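Local coordinates for protein putative alpha-N-acetylgalactosaminidase (PDB 3CC1) that probably cleaves terminal alpha-linked N-acetylgalactosamine from glycoconjugates, with a TIM-barrel domain and a C-terminal beta sandwich, at residues E29-G33 with L99-I103; Q55-P59 with L80-R86. Residues are numbered along the deposited sequence.

How the contacts relate
Contacts 1 and 2 illustrate how one barrel fold uses different chemistry in neighbouring places. Both are largely buried and both lie close to strand 49-52: contact 1 packs two helices against it, while contact 2 is formed entirely within the long connection that leaves it for helix 97-105. Contact 2 therefore falls, in sequence, between the two helices that contact 1 joins. Their centres lie 15 Å apart on the same side of the chain's centre, and their nearest atoms, about 5 Å apart, do not touch. Contact 1 is purely apolar and small, 193 Å²; contact 2, without regular helix or strand, buries 467 Å² and adds hydrogen bonds and a water bridge.

Contact 1: residues E29-G33 with L99-I103; sequences EEVLG and LSDAI
Leu32 lays its isobutyl group against Leu99 and Ala102, joining two neighbouring outer helices of a TIM barrel. Residues 29-33 and 99-103 are regular alpha-helical pieces of helices 28-41 and 97-105. They run nearly parallel, at a signed crossing angle of -16°, with axes 10.8 Å apart at closest approach, as suits successive helices of a beta/alpha barrel. Leu32 and Ile103 set the register, their CA atoms 7.3 Å apart. The spacing is bridged by side chains alone, with no hydrogen bond across and 193 Å² buried. Val31 (chi1 t) points toward the other helix and sends CG1 to within 4.0 Å of Leu99 CD1 and 4.1 Å of Ile103 CD1; it also rests on Ile50 and Val52 of strand 49-52, so the contact continues into the layer between helices and sheet. Leu99 (chi1 t, chi2 p) brings CD1 to 3.8 Å from Leu32 CG. With Leu32 in the mt rotamer, its CD2 lies 3.7 Å from Ala102 CB.

Contact 2: residues Q55-P59 with L80-R86; sequences QWYEP and LLPATNR
This is a buried loop-to-loop contact within the long connection between barrel strand 49-52 and helix 97-105, where a tight turn is held by a second, extended piece. Connections leaving the C-terminal strand ends form the active-site face of a TIM barrel, and Glu58 OE2 hydrogen-bonds a glycerol, probably from the crystallisation liquor, consistent with a pocket there. Gln55 to Glu58 form a type I beta turn, closed by Glu58 N to Gln55 O at 3.3 Å. Residues 80-83 pass it in extended conformation, and 84-86 take helical backbone angles. The closest CA pair is Tyr57 and Pro82, 4.6 Å apart. Ala83 N donates to Trp56 O at 2.9 Å and 172°, while Tyr57 CA makes a CA-H...O contact of 3.1 Å with Leu81 O. Trp56 (chi1 p, chi2 -97°) lays its ring edge along the Leu80-Pro82 backbone, CH2 3.5 Å from Leu80 O, and its NE1 bonds to the carbonyl of His113. Leu80 CD1 sits 3.6 Å from the centroid of the Tyr57 ring, a CH-pi contact over the face; the Tyr57 hydroxyl is hydrogen-bonded to Asp151. Arg86 NH1 donates to Gln55 O at 2.9 Å and to a water, also at 2.9 Å, which donates to Glu58 O at 2.6 Å. Arg86 NE donates to Val26 O, before helix 28-41, so one guanidinium serves three carbonyls of irregular backbone, one through water.

Contact 1: residues E29-G33 with L99-I103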
loop_
_atom_site.group_PDB
_atom_site.type_symbol
_atom_site.label_atom_id
_atom_site.label_comp_id
_atom_site.label_asym_id
_atom_site.label_seq_id
_atom_site.Cartn_x
_atom_site.Cartn_y
_atom_site.Cartn_z
ATOM N N GLU A 29 13.373 -29.245 33.685
ATOM C CA GLU A 29 13.129 -30.561 33.092
ATOM C C GLU A 29 12.746 -30.453 31.616
ATOM O O GLU A 29 13.208 -31.256 30.788
ATOM C CB GLU A 29 12.052 -31.309 33.872
ATOM C CG GLU A 29 11.720 -32.710 33.341
ATOM C CD GLU A 29 10.721 -32.679 32.186
ATOM O OE1 GLU A 29 9.847 -31.759 32.160
ATOM O OE2 GLU A 29 10.786 -33.599 31.326
ATOM N N GLU A 30 11.953 -29.432 31.278
ATOM C CA GLU A 30 11.543 -29.196 29.898
ATOM C C GLU A 30 12.745 -28.765 29.066
ATOM O O GLU A 30 12.937 -29.253 27.942
ATOM C CB GLU A 30 10.383 -28.205 29.796
ATOM C CG GLU A 30 9.084 -28.795 30.270
ATOM C CD GLU A 30 8.056 -27.764 30.727
ATOM O OE1 GLU A 30 8.397 -26.588 30.890
ATOM O OE2 GLU A 30 6.879 -28.151 30.926
ATOM N N VAL A 31 13.577 -27.872 29.608
ATOM C CA VAL A 31 14.806 -27.459 28.905
ATOM C C VAL A 31 15.752 -28.649 28.648
ATOM O O VAL A 31 16.249 -28.823 27.534
ATOM C CB VAL A 31 15.552 -26.356 29.687
ATOM C CG1 VAL A 31 16.904 -26.028 29.034
ATOM C CG2 VAL A 31 14.651 -25.122 29.830
ATOM N N LEU A 32 15.997 -29.463 29.671
ATOM C CA LEU A 32 16.874 -30.642 29.529
ATOM C C LEU A 32 16.310 -31.704 28.558
ATOM O O LEU A 32 17.080 -32.317 27.803
ATOM C CB LEU A 32 17.176 -31.282 30.886
ATOM C CG LEU A 32 18.172 -30.429 31.704
ATOM C CD1 LEU A 32 18.404 -30.964 33.122
ATOM C CD2 LEU A 32 19.537 -30.353 30.913
ATOM N N GLY A 33 14.997 -31.928 28.588
ATOM C CA GLY A 33 14.367 -32.842 27.646
ATOM C C GLY A 33 14.591 -32.411 26.202
ATOM O O GLY A 33 14.937 -33.201 25.367
ATOM N N LEU A 99 22.621 -25.923 34.911
ATOM C CA LEU A 99 21.846 -26.163 33.704
ATOM C C LEU A 99 22.737 -26.020 32.475
ATOM O O LEU A 99 22.709 -26.857 31.621
ATOM C CB LEU A 99 20.623 -25.213 33.642
ATOM C CG LEU A 99 19.663 -25.361 32.460
ATOM C CD1 LEU A 99 19.197 -26.808 32.258
ATOM C CD2 LEU A 99 18.499 -24.420 32.650
ATOM N N SER A 100 23.570 -24.991 32.442
ATOM C CA SER A 100 24.462 -24.777 31.334
ATOM C C SER A 100 25.509 -25.867 31.282
ATOM O O SER A 100 25.862 -26.298 30.213
ATOM C CB SER A 100 25.085 -23.371 31.352
ATOM O OG SER A 100 26.102 -23.220 32.308
ATOM N N ASP A 101 25.951 -26.346 32.449
ATOM C CA ASP A 101 26.897 -27.461 32.526
ATOM C C ASP A 101 26.288 -28.712 31.905
ATOM O O ASP A 101 26.944 -29.439 31.183
ATOM C CB ASP A 101 27.255 -27.802 33.989
ATOM C CG ASP A 101 28.367 -26.909 34.599
ATOM O OD1 ASP A 101 29.037 -26.129 33.907
ATOM O OD2 ASP A 101 28.578 -27.013 35.826
ATOM N N ALA A 102 25.033 -29.000 32.240
ATOM C CA ALA A 102 24.344 -30.160 31.674
ATOM C C ALA A 102 24.234 -30.044 30.146
ATOM O O ALA A 102 24.364 -31.026 29.410
ATOM C CB ALA A 102 22.971 -30.323 32.265
ATOM N N ILE A 103 23.960 -28.834 29.682
ATOM C CA ILE A 103 23.762 -28.565 28.252
ATOM C C ILE A 103 25.113 -28.716 27.535
ATOM O O ILE A 103 25.178 -29.337 26.479
ATOM C CB ILE A 103 23.106 -27.187 27.998
ATOM C CG1 ILE A 103 21.614 -27.205 28.464
ATOM C CG2 ILE A 103 23.183 -26.814 26.512
ATOM C CD1 ILE A 103 20.998 -25.852 28.573
#

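Contact 2: residues Q55-P59 with L80-R86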
loop_
_atom_site.group_PDB
_atom_site.type_symbol
_atom_site.label_atom_id
_atom_site.label_comp_id
_atom_site.label_asym_id
_atom_site.label_seq_id
_atom_site.Cartn_x
_atom_site.Cartn_y
_atom_site.Cartn_z
ATOM N N GLN A 55 11.523 -13.930 31.318
ATOM C CA GLN A 55 10.742 -14.085 32.551
ATOM C C GLN A 55 11.087 -15.376 33.283
ATOM O O GLN A 55 10.301 -15.910 34.052
ATOM C CB GLN A 55 9.230 -13.899 32.278
ATOM C CG GLN A 55 8.935 -12.433 31.922
ATOM C CD GLN A 55 7.490 -12.144 31.541
ATOM O OE1 GLN A 55 6.884 -11.246 32.111
ATOM N NE2 GLN A 55 6.974 -12.829 30.527
ATOM N N TRP A 56 12.299 -15.842 33.027
ATOM C CA TRP A 56 12.880 -16.944 33.752
ATOM C C TRP A 56 13.120 -16.622 35.233
ATOM O O TRP A 56 13.407 -17.536 35.999
ATOM C CB TRP A 56 14.194 -17.413 33.072
ATOM C CG TRP A 56 15.143 -16.302 32.686
ATOM C CD1 TRP A 56 15.254 -15.744 31.462
ATOM C CD2 TRP A 56 16.107 -15.633 33.520
ATOM N NE1 TRP A 56 16.192 -14.738 31.475
ATOM C CE2 TRP A 56 16.747 -14.664 32.722
ATOM C CE3 TRP A 56 16.486 -15.751 34.860
ATOM C CZ2 TRP A 56 17.729 -13.837 33.213
ATOM C CZ3 TRP A 56 17.461 -14.938 35.340
ATOM C CH2 TRP A 56 18.077 -13.981 34.526
ATOM N N TYR A 57 12.878 -15.346 35.615
ATOM C CA TYR A 57 13.148 -14.782 36.947
ATOM C C TYR A 57 11.852 -14.461 37.701
ATOM O O TYR A 57 11.881 -13.885 38.777
ATOM C CB TYR A 57 14.020 -13.502 36.808
ATOM C CG TYR A 57 13.530 -12.630 35.677
ATOM C CD1 TYR A 57 12.372 -11.851 35.837
ATOM C CD2 TYR A 57 14.155 -12.643 34.433
ATOM C CE1 TYR A 57 11.881 -11.091 34.785
ATOM C CE2 TYR A 57 13.677 -11.882 33.392
ATOM C CZ TYR A 57 12.525 -11.123 33.574
ATOM O OH TYR A 57 12.032 -10.338 32.551
ATOM N N GLU A 58 10.715 -14.855 37.117
ATOM C CA GLU A 58 9.399 -14.432 37.585
ATOM C C GLU A 58 8.537 -15.609 38.036
ATOM O O GLU A 58 7.814 -16.167 37.223
ATOM C CB GLU A 58 8.657 -13.672 36.470
ATOM C CG GLU A 58 7.380 -12.950 36.922
ATOM C CD GLU A 58 7.091 -11.664 36.088
ATOM O OE1 GLU A 58 8.041 -11.145 35.444
ATOM O OE2 GLU A 58 5.933 -11.163 36.096
ATOM N N PRO A 59 8.657 -16.029 39.308
ATOM C CA PRO A 59 7.799 -17.115 39.746
ATOM C C PRO A 59 6.425 -16.519 39.964
ATOM O O PRO A 59 6.273 -15.298 40.166
ATOM C CB PRO A 59 8.410 -17.540 41.089
ATOM C CG PRO A 59 8.987 -16.268 41.630
ATOM C CD PRO A 59 9.538 -15.552 40.391
ATOM N N LEU A 80 18.678 -10.004 38.189
ATOM C CA LEU A 80 17.644 -11.006 38.156
ATOM C C LEU A 80 18.251 -12.437 38.127
ATOM O O LEU A 80 19.308 -12.674 37.553
ATOM C CB LEU A 80 16.680 -10.758 36.991
ATOM C CG LEU A 80 15.849 -9.475 36.996
ATOM C CD1 LEU A 80 15.230 -9.234 35.608
ATOM C CD2 LEU A 80 14.803 -9.593 38.106
ATOM N N LEU A 81 17.563 -13.333 38.820
ATOM C CA LEU A 81 17.987 -14.721 39.072
ATOM C C LEU A 81 16.888 -15.698 38.672
ATOM O O LEU A 81 15.717 -15.330 38.605
ATOM C CB LEU A 81 18.315 -14.917 40.571
ATOM C CG LEU A 81 19.309 -13.981 41.273
ATOM C CD1 LEU A 81 19.394 -14.342 42.790
ATOM C CD2 LEU A 81 20.655 -14.040 40.601
ATOM N N PRO A 82 17.266 -16.956 38.369
ATOM C CA PRO A 82 16.272 -17.985 38.036
ATOM C C PRO A 82 15.207 -18.286 39.114
ATOM O O PRO A 82 15.496 -18.414 40.277
ATOM C CB PRO A 82 17.144 -19.233 37.714
ATOM C CG PRO A 82 18.510 -18.705 37.491
ATOM C CD PRO A 82 18.646 -17.476 38.324
ATOM N N ALA A 83 13.961 -18.399 38.680
ATOM C CA ALA A 83 12.863 -18.826 39.544
ATOM C C ALA A 83 13.158 -20.250 39.993
ATOM O O ALA A 83 13.170 -21.174 39.186
ATOM C CB ALA A 83 11.508 -18.720 38.805
ATOM N N THR A 84 13.414 -20.422 41.278
ATOM C CA THR A 84 13.842 -21.713 41.820
ATOM C C THR A 84 12.759 -22.798 41.858
ATOM O O THR A 84 13.076 -23.951 41.945
ATOM C CB THR A 84 14.493 -21.568 43.199
ATOM O OG1 THR A 84 13.615 -20.825 44.053
ATOM C CG2 THR A 84 15.866 -20.853 43.065
ATOM N N ASN A 85 11.488 -22.446 41.727
ATOM C CA ASN A 85 10.432 -23.461 41.559
ATOM C C ASN A 85 10.562 -24.141 40.195
ATOM O O ASN A 85 10.411 -25.357 40.052
ATOM C CB ASN A 85 9.039 -22.834 41.732
ATOM C CG ASN A 85 8.768 -21.676 40.760
ATOM O OD1 ASN A 85 9.612 -20.835 40.534
ATOM N ND2 ASN A 85 7.572 -21.637 40.205
ATOM N N ARG A 86 10.915 -23.341 39.190
ATOM C CA ARG A 86 11.047 -23.830 37.811
ATOM C C ARG A 86 12.448 -24.392 37.562
ATOM O O ARG A 86 12.630 -25.333 36.808
ATOM C CB ARG A 86 10.728 -22.725 36.814
ATOM C CG ARG A 86 9.227 -22.417 36.741
ATOM C CD ARG A 86 8.942 -21.082 36.092
ATOM N NE ARG A 86 9.695 -20.958 34.858
ATOM C CZ ARG A 86 10.016 -19.812 34.275
ATOM N NH1 ARG A 86 9.598 -18.647 34.795
ATOM N NH2 ARG A 86 10.776 -19.838 33.177
HETATM O O HOH W 1 7.100 -18.499 36.212
#